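Local coordinates for ESX-1 secretion system protein EccA1 (Mycobacterium tuberculosis, PDB 4F3V) that is the N-terminal TPR domain of an ESX-1 type VII secretion component that probably acts as an ATPase and may energise substrate export, at residues H135-W139 / W164-L169; V154-K159 / A173-H177. One frame throughout, in Å; residues are numbered along the deposited sequence.

Along the chain, helix 134-147 comes first, followed by helix 151-158, a turn, and then helix 167-183, which meets both of its predecessors. Interaction 1 closes a loop from the start of helix 134-147 to the residues leading into helix 167-183, and helix 151-158 lies inside that loop. Interaction 2 closes the shorter loop between helix 151-158 and the middle of helix 167-183. The two cross, because 154-159 falls between the segments of interaction 1 and 173-177 lies beyond them. They also touch: Trp164 packs on His135 of helix 134-147, Gln157 O of helix 151-158 and Ala173 of helix 167-183, tying three successive helices together.

Interaction 1 (H135-W139 / W164-L169)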
ATOM      1  N   HIS A 135      10.346 -10.526   2.626  1.00 26.76           N
ATOM      2  CA  HIS A 135      10.469  -9.297   1.867  1.00 27.92           C
ATOM      3  C   HIS A 135       9.162  -8.554   1.737  1.00 26.48           C
ATOM      4  O   HIS A 135       9.150  -7.330   1.740  1.00 24.70           O
ATOM      5  CB  HIS A 135      11.041  -9.624   0.493  1.00 30.47           C
ATOM      6  CG  HIS A 135      10.148 -10.533  -0.339  1.00 33.73           C
ATOM      7  ND1 HIS A 135      10.046 -11.872  -0.115  1.00 36.01           N
ATOM      8  CD2 HIS A 135       9.292 -10.247  -1.400  1.00 35.63           C
ATOM      9  CE1 HIS A 135       9.178 -12.405  -0.993  1.00 37.72           C
ATOM     10  NE2 HIS A 135       8.718 -11.414  -1.784  1.00 37.84           N
ATOM     11  N   LEU A 136       8.052  -9.292   1.639  1.00 25.60           N
ATOM     12  CA  LEU A 136       6.730  -8.683   1.567  1.00 24.73           C
ATOM     13  C   LEU A 136       6.356  -7.988   2.858  1.00 23.62           C
ATOM     14  O   LEU A 136       5.816  -6.885   2.831  1.00 23.00           O
ATOM     15  CB  LEU A 136       5.665  -9.716   1.240  1.00 25.78           C
ATOM     16  CG  LEU A 136       5.658 -10.252  -0.186  1.00 27.38           C
ATOM     17  CD1 LEU A 136       4.757 -11.490  -0.241  1.00 29.07           C
ATOM     18  CD2 LEU A 136       5.238  -9.182  -1.180  1.00 28.53           C
ATOM     19  N   VAL A 137       6.634  -8.623   3.988  1.00 22.44           N
ATOM     20  CA  VAL A 137       6.433  -7.988   5.292  1.00 21.85           C
ATOM     21  C   VAL A 137       7.351  -6.783   5.472  1.00 20.81           C
ATOM     22  O   VAL A 137       6.901  -5.772   5.979  1.00 21.04           O
ATOM     23  CB  VAL A 137       6.604  -8.980   6.465  1.00 23.08           C
ATOM     24  CG1 VAL A 137       6.620  -8.257   7.819  1.00 22.09           C
ATOM     25  CG2 VAL A 137       5.495 -10.024   6.391  1.00 23.66           C
ATOM     26  N   ALA A 138       8.611  -6.885   5.049  1.00 19.70           N
ATOM     27  CA  ALA A 138       9.521  -5.733   5.102  1.00 19.03           C
ATOM     28  C   ALA A 138       8.961  -4.586   4.293  1.00 18.26           C
ATOM     29  O   ALA A 138       8.944  -3.445   4.764  1.00 16.44           O
ATOM     30  CB  ALA A 138      10.924  -6.088   4.635  1.00 20.14           C
ATOM     31  N   TRP A 139       8.468  -4.900   3.089  1.00 17.82           N
ATOM     32  CA  TRP A 139       7.826  -3.881   2.245  1.00 17.74           C
ATOM     33  C   TRP A 139       6.661  -3.240   2.962  1.00 17.20           C
ATOM     34  O   TRP A 139       6.551  -1.995   3.005  1.00 16.80           O
ATOM     35  CB  TRP A 139       7.383  -4.450   0.890  1.00 17.68           C
ATOM     36  CG  TRP A 139       6.575  -3.420   0.151  1.00 17.90           C
ATOM     37  CD1 TRP A 139       5.207  -3.395  -0.037  1.00 17.57           C
ATOM     38  CD2 TRP A 139       7.064  -2.132  -0.371  1.00 17.92           C
ATOM     39  NE1 TRP A 139       4.826  -2.235  -0.689  1.00 17.88           N
ATOM     40  CE2 TRP A 139       5.903  -1.448  -0.924  1.00 18.20           C
ATOM     41  CE3 TRP A 139       8.316  -1.528  -0.477  1.00 18.43           C
ATOM     42  CZ2 TRP A 139       6.004  -0.207  -1.530  1.00 18.34           C
ATOM     43  CZ3 TRP A 139       8.404  -0.285  -1.105  1.00 18.80           C
ATOM     44  CH2 TRP A 139       7.271   0.363  -1.603  1.00 18.88           C
ATOM     45  N   TRP A 164      16.429  -9.225  -2.444  1.00 48.76           N
ATOM     46  CA  TRP A 164      15.068  -9.742  -2.587  1.00 46.30           C
ATOM     47  C   TRP A 164      14.877 -10.542  -3.866  1.00 49.10           C
ATOM     48  O   TRP A 164      15.544 -10.265  -4.860  1.00 48.24           O
ATOM     49  CB  TRP A 164      14.083  -8.595  -2.525  1.00 41.22           C
ATOM     50  CG  TRP A 164      14.033  -7.942  -1.171  1.00 37.25           C
ATOM     51  CD1 TRP A 164      14.883  -8.145  -0.082  1.00 36.60           C
ATOM     52  CD2 TRP A 164      13.113  -6.911  -0.739  1.00 34.49           C
ATOM     53  NE1 TRP A 164      14.523  -7.361   0.973  1.00 35.05           N
ATOM     54  CE2 TRP A 164      13.469  -6.600   0.655  1.00 33.16           C
ATOM     55  CE3 TRP A 164      12.045  -6.259  -1.325  1.00 32.78           C
ATOM     56  CZ2 TRP A 164      12.798  -5.669   1.379  1.00 31.49           C
ATOM     57  CZ3 TRP A 164      11.370  -5.313  -0.571  1.00 31.95           C
ATOM     58  CH2 TRP A 164      11.743  -5.022   0.753  1.00 31.25           C
ATOM     59  N   PRO A 165      13.952 -11.535  -3.862  1.00 50.99           N
ATOM     60  CA  PRO A 165      13.688 -12.265  -5.121  1.00 54.38           C
ATOM     61  C   PRO A 165      12.971 -11.366  -6.146  1.00 54.30           C
ATOM     62  O   PRO A 165      13.414 -11.174  -7.295  1.00 59.33           O
ATOM     63  CB  PRO A 165      12.733 -13.409  -4.695  1.00 52.44           C
ATOM     64  CG  PRO A 165      12.789 -13.448  -3.204  1.00 51.39           C
ATOM     65  CD  PRO A 165      13.130 -12.056  -2.756  1.00 50.11           C
ATOM     66  N   ASP A 166      11.894 -10.774  -5.657  1.00 48.29           N
ATOM     67  CA  ASP A 166      10.917 -10.085  -6.451  1.00 44.51           C
ATOM     68  C   ASP A 166      11.541  -8.756  -6.881  1.00 43.07           C
ATOM     69  O   ASP A 166      11.711  -7.859  -6.065  1.00 39.97           O
ATOM     70  CB  ASP A 166       9.687  -9.909  -5.560  1.00 42.08           C
ATOM     71  CG  ASP A 166       8.545  -9.241  -6.259  1.00 41.02           C
ATOM     72  OD1 ASP A 166       8.795  -8.615  -7.300  1.00 39.88           O
ATOM     73  OD2 ASP A 166       7.401  -9.342  -5.743  1.00 38.50           O
ATOM     74  N   LYS A 167      11.918  -8.661  -8.156  1.00 42.79           N
ATOM     75  CA  LYS A 167      12.632  -7.487  -8.651  1.00 43.19           C
ATOM     76  C   LYS A 167      11.736  -6.252  -8.757  1.00 37.85           C
ATOM     77  O   LYS A 167      12.241  -5.130  -8.705  1.00 36.31           O
ATOM     78  CB  LYS A 167      13.334  -7.756  -9.987  1.00 47.92           C
ATOM     79  CG  LYS A 167      14.534  -8.689  -9.872  1.00 52.42           C
ATOM     80  CD  LYS A 167      15.655  -8.362 -10.856  1.00 57.26           C
ATOM     81  CE  LYS A 167      16.413  -9.629 -11.244  1.00 61.13           C
ATOM     82  NZ  LYS A 167      17.575  -9.335 -12.124  1.00 63.80           N
ATOM     83  N   PHE A 168      10.431  -6.466  -8.916  1.00 36.99           N
ATOM     84  CA  PHE A 168       9.479  -5.379  -8.870  1.00 34.04           C
ATOM     85  C   PHE A 168       9.523  -4.776  -7.472  1.00 31.07           C
ATOM     86  O   PHE A 168       9.676  -3.568  -7.311  1.00 27.68           O
ATOM     87  CB  PHE A 168       8.058  -5.848  -9.215  1.00 33.74           C
ATOM     88  CG  PHE A 168       7.039  -4.742  -9.199  1.00 32.43           C
ATOM     89  CD1 PHE A 168       6.434  -4.352  -8.007  1.00 30.92           C
ATOM     90  CD2 PHE A 168       6.717  -4.052 -10.365  1.00 32.38           C
ATOM     91  CE1 PHE A 168       5.517  -3.311  -7.979  1.00 30.05           C
ATOM     92  CE2 PHE A 168       5.797  -3.012 -10.345  1.00 31.60           C
ATOM     93  CZ  PHE A 168       5.200  -2.644  -9.149  1.00 30.76           C
ATOM     94  N   LEU A 169       9.369  -5.626  -6.466  1.00 30.89           N
ATOM     95  CA  LEU A 169       9.302  -5.158  -5.087  1.00 30.51           C
ATOM     96  C   LEU A 169      10.663  -4.617  -4.606  1.00 28.26           C
ATOM     97  O   LEU A 169      10.709  -3.662  -3.839  1.00 26.55           O
ATOM     98  CB  LEU A 169       8.783  -6.273  -4.182  1.00 33.10           C
ATOM     99  CG  LEU A 169       7.659  -5.922  -3.191  1.00 34.04           C
ATOM    100  CD1 LEU A 169       6.553  -5.036  -3.782  1.00 35.82           C
ATOM    101  CD2 LEU A 169       7.001  -7.199  -2.702  1.00 37.03           C
TER
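His135 and Trp164 bring the backbones of the two segments closest, their CA atoms 6.4 Å apart, while Trp139 and Leu169 form the wider pair further along. The first segment is a turn of helix 134-147; the second is the loop leading into helix 167-183 and its first residues, within the helical-repeat, TPR-type N-terminal domain of EccA1. No hydrogen bond crosses, and the contact rests on rings and methyls. His135 CB sits over the face of the Trp164 indole, 3.8 Å from the centroid of its five-membered ring. The six-membered part of the indole runs on beneath the helix backbone, where His135 O lies over the same ring system and Trp164 CZ2 comes 3.8 Å from Ala138 CB. The His135 imidazole is swung by a chi1 of 63°, CG lying between its own backbone N and carbonyl carbon, which takes it down to the second segment. There Pro165 CD lies over one face, offset toward the rim; Leu169 CD2 also lies near the edge of the ring, though its modelled position is doubtful. Deeper in, Leu169 CD1 rests on one face of Trp139, 4.3 Å from the centroid of the five-membered ring; Trp139 NE1 is hydrogen-bonded to Ile87 O, fixing the indole beyond the contact. Asp166 N-caps helix 167-183. Its CG, anti to the backbone N (chi1 -178°), directs the carboxylate to the helix start, where Leu169 N donates to Asp166 OD1 at 3.2 Å, nearly straight at 169° but from well above the carboxylate plane.

Interaction 2 (V154-K159 / A173-H177); sequences VIDQVK and AGVAH
Val158 presses its side chain against the helix turn formed by Ala173, Ala176 and His177, and this is the close-packed half of the contact. Val158 CB stands 4.0 Å from Ala173 CB, and Val158 CG2 touches both the carbonyl oxygen of Ala173 and His177 CB. One turn back, Val154 CG1, anti to its backbone N with a chi1 of 167°, reaches Ala176, coming 3.7 Å from Ala176 O and 4.0 Å from Ala176 CB. Two alanines on the facing helix let these valines approach its backbone, and the axes of the short helical segments come within 9.2 Å. They run antiparallel at 152°, the packing of successive helices expected in a TPR-type domain, with Ala142 of helix 134-147 also packed on Val158. Toward the surface the packing gives way to a mixed, partly polar edge. His177 is carried out along the flank of helix 151-158, where the His177 and Ile155 side chains cross at about a right angle, Ile155 CG2 meeting His177 NE2 at 3.7 Å and Ile155 CG1 lying near His177 CD2. Glu189 and Arg193 of helix 187-198 also touch this histidine. A water adds a polar bridge: it lies in the plane of the imidazole, 2.7 Å from His177 ND1, and donates to Val158 O at 2.7 Å, linking the C-terminal part of one helix to the other. Exposed Lys159 adds only a marginal touch on His177 CE1, while its NZ forms a long salt bridge to Asp156 OD1 within its own segment.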
ATOM      1  N   VAL A 154      12.050   3.143   7.910  1.00 17.54           N
ATOM      2  CA  VAL A 154      11.879   2.761   6.518  1.00 17.14           C
ATOM      3  C   VAL A 154      13.193   2.216   5.971  1.00 17.94           C
ATOM      4  O   VAL A 154      13.242   1.110   5.452  1.00 17.11           O
ATOM      5  CB  VAL A 154      11.380   3.932   5.643  1.00 17.87           C
ATOM      6  CG1 VAL A 154      11.526   3.583   4.157  1.00 17.71           C
ATOM      7  CG2 VAL A 154       9.922   4.278   5.989  1.00 16.68           C
ATOM      8  N   ILE A 155      14.263   2.977   6.124  1.00 18.96           N
ATOM      9  CA  ILE A 155      15.565   2.566   5.604  1.00 20.49           C
ATOM     10  C   ILE A 155      15.995   1.213   6.219  1.00 21.61           C
ATOM     11  O   ILE A 155      16.417   0.311   5.502  1.00 20.76           O
ATOM     12  CB  ILE A 155      16.628   3.661   5.814  1.00 21.13           C
ATOM     13  CG1 ILE A 155      16.300   4.872   4.905  1.00 21.64           C
ATOM     14  CG2 ILE A 155      18.043   3.099   5.601  1.00 21.88           C
ATOM     15  CD1 ILE A 155      17.097   6.135   5.161  1.00 21.04           C
ATOM     16  N   ASP A 156      15.829   1.052   7.530  1.00 23.61           N
ATOM     17  CA  ASP A 156      16.130  -0.242   8.154  1.00 25.57           C
ATOM     18  C   ASP A 156      15.427  -1.425   7.467  1.00 24.00           C
ATOM     19  O   ASP A 156      16.021  -2.500   7.315  1.00 23.87           O
ATOM     20  CB  ASP A 156      15.730  -0.271   9.647  1.00 28.86           C
ATOM     21  CG  ASP A 156      16.920  -0.227  10.562  1.00 34.45           C
ATOM     22  OD1 ASP A 156      17.756   0.705  10.426  1.00 36.88           O
ATOM     23  OD2 ASP A 156      17.009  -1.130  11.426  1.00 41.94           O
ATOM     24  N   GLN A 157      14.160  -1.236   7.106  1.00 21.05           N
ATOM     25  CA  GLN A 157      13.389  -2.290   6.438  1.00 20.78           C
ATOM     26  C   GLN A 157      13.799  -2.589   4.987  1.00 21.45           C
ATOM     27  O   GLN A 157      13.722  -3.727   4.541  1.00 21.45           O
ATOM     28  CB  GLN A 157      11.902  -1.941   6.472  1.00 19.76           C
ATOM     29  CG  GLN A 157      11.324  -1.965   7.874  1.00 19.70           C
ATOM     30  CD  GLN A 157      11.384  -3.368   8.489  1.00 20.11           C
ATOM     31  OE1 GLN A 157      11.116  -4.336   7.818  1.00 20.99           O
ATOM     32  NE2 GLN A 157      11.718  -3.467   9.750  1.00 19.89           N
ATOM     33  N   VAL A 158      14.241  -1.581   4.251  1.00 21.83           N
ATOM     34  CA  VAL A 158      14.472  -1.763   2.813  1.00 22.25           C
ATOM     35  C   VAL A 158      15.943  -1.809   2.423  1.00 24.53           C
ATOM     36  O   VAL A 158      16.255  -2.092   1.258  1.00 25.12           O
ATOM     37  CB  VAL A 158      13.784  -0.668   1.987  1.00 21.27           C
ATOM     38  CG1 VAL A 158      12.278  -0.691   2.231  1.00 20.25           C
ATOM     39  CG2 VAL A 158      14.393   0.711   2.272  1.00 20.79           C
ATOM     40  N   LYS A 159      16.846  -1.577   3.381  1.00 25.92           N
ATOM     41  CA  LYS A 159      18.276  -1.468   3.059  1.00 28.33           C
ATOM     42  C   LYS A 159      18.835  -2.761   2.483  1.00 30.72           C
ATOM     43  O   LYS A 159      19.823  -2.736   1.773  1.00 31.12           O
ATOM     44  CB  LYS A 159      19.103  -1.020   4.264  1.00 29.45           C
ATOM     45  CG  LYS A 159      19.070  -1.956   5.477  1.00 30.19           C
ATOM     46  CD  LYS A 159      19.922  -1.392   6.628  1.00 30.62           C
ATOM     47  CE  LYS A 159      19.733  -2.154   7.945  1.00 30.67           C
ATOM     48  NZ  LYS A 159      20.484  -1.451   9.037  1.00 29.97           N
ATOM     49  N   ALA A 173      11.243  -0.916  -3.210  1.00 20.25           N
ATOM     50  CA  ALA A 173      12.021  -0.699  -2.016  1.00 19.85           C
ATOM     51  C   ALA A 173      13.071   0.396  -2.220  1.00 19.82           C
ATOM     52  O   ALA A 173      13.325   1.183  -1.300  1.00 20.11           O
ATOM     53  CB  ALA A 173      12.689  -1.993  -1.590  1.00 20.96           C
ATOM     54  N   GLY A 174      13.682   0.420  -3.401  1.00 19.84           N
ATOM     55  CA  GLY A 174      14.600   1.480  -3.799  1.00 19.88           C
ATOM     56  C   GLY A 174      13.924   2.846  -3.823  1.00 18.89           C
ATOM     57  O   GLY A 174      14.505   3.829  -3.377  1.00 19.28           O
ATOM     58  N   VAL A 175      12.685   2.897  -4.308  1.00 18.35           N
ATOM     59  CA  VAL A 175      11.892   4.118  -4.201  1.00 17.64           C
ATOM     60  C   VAL A 175      11.696   4.535  -2.737  1.00 17.25           C
ATOM     61  O   VAL A 175      11.909   5.705  -2.376  1.00 16.95           O
ATOM     62  CB  VAL A 175      10.528   3.978  -4.896  1.00 17.78           C
ATOM     63  CG1 VAL A 175       9.738   5.289  -4.739  1.00 17.36           C
ATOM     64  CG2 VAL A 175      10.718   3.639  -6.379  1.00 18.02           C
ATOM     65  N   ALA A 176      11.316   3.583  -1.874  1.00 17.76           N
ATOM     66  CA  ALA A 176      11.146   3.903  -0.435  1.00 17.86           C
ATOM     67  C   ALA A 176      12.431   4.408   0.199  1.00 17.92           C
ATOM     68  O   ALA A 176      12.413   5.360   1.000  1.00 18.42           O
ATOM     69  CB  ALA A 176      10.581   2.712   0.346  1.00 17.68           C
ATOM     70  N   HIS A 177      13.552   3.802  -0.185  1.00 18.72           N
ATOM     71  CA  HIS A 177      14.853   4.175   0.343  1.00 19.14           C
ATOM     72  C   HIS A 177      15.169   5.614  -0.100  1.00 19.39           C
ATOM     73  O   HIS A 177      15.610   6.457   0.704  1.00 19.41           O
ATOM     74  CB  HIS A 177      15.917   3.179  -0.143  1.00 19.87           C
ATOM     75  CG  HIS A 177      17.183   3.166   0.704  1.00 21.38           C
ATOM     76  ND1 HIS A 177      17.970   2.073   0.836  1.00 22.87           N
ATOM     77  CD2 HIS A 177      17.783   4.166   1.459  1.00 21.83           C
ATOM     78  CE1 HIS A 177      19.004   2.372   1.636  1.00 23.12           C
ATOM     79  NE2 HIS A 177      18.883   3.652   2.013  1.00 22.83           N
TER
HETATM   80  O   HOH W   1      17.176  -0.174  -0.464  1.00 26.70           O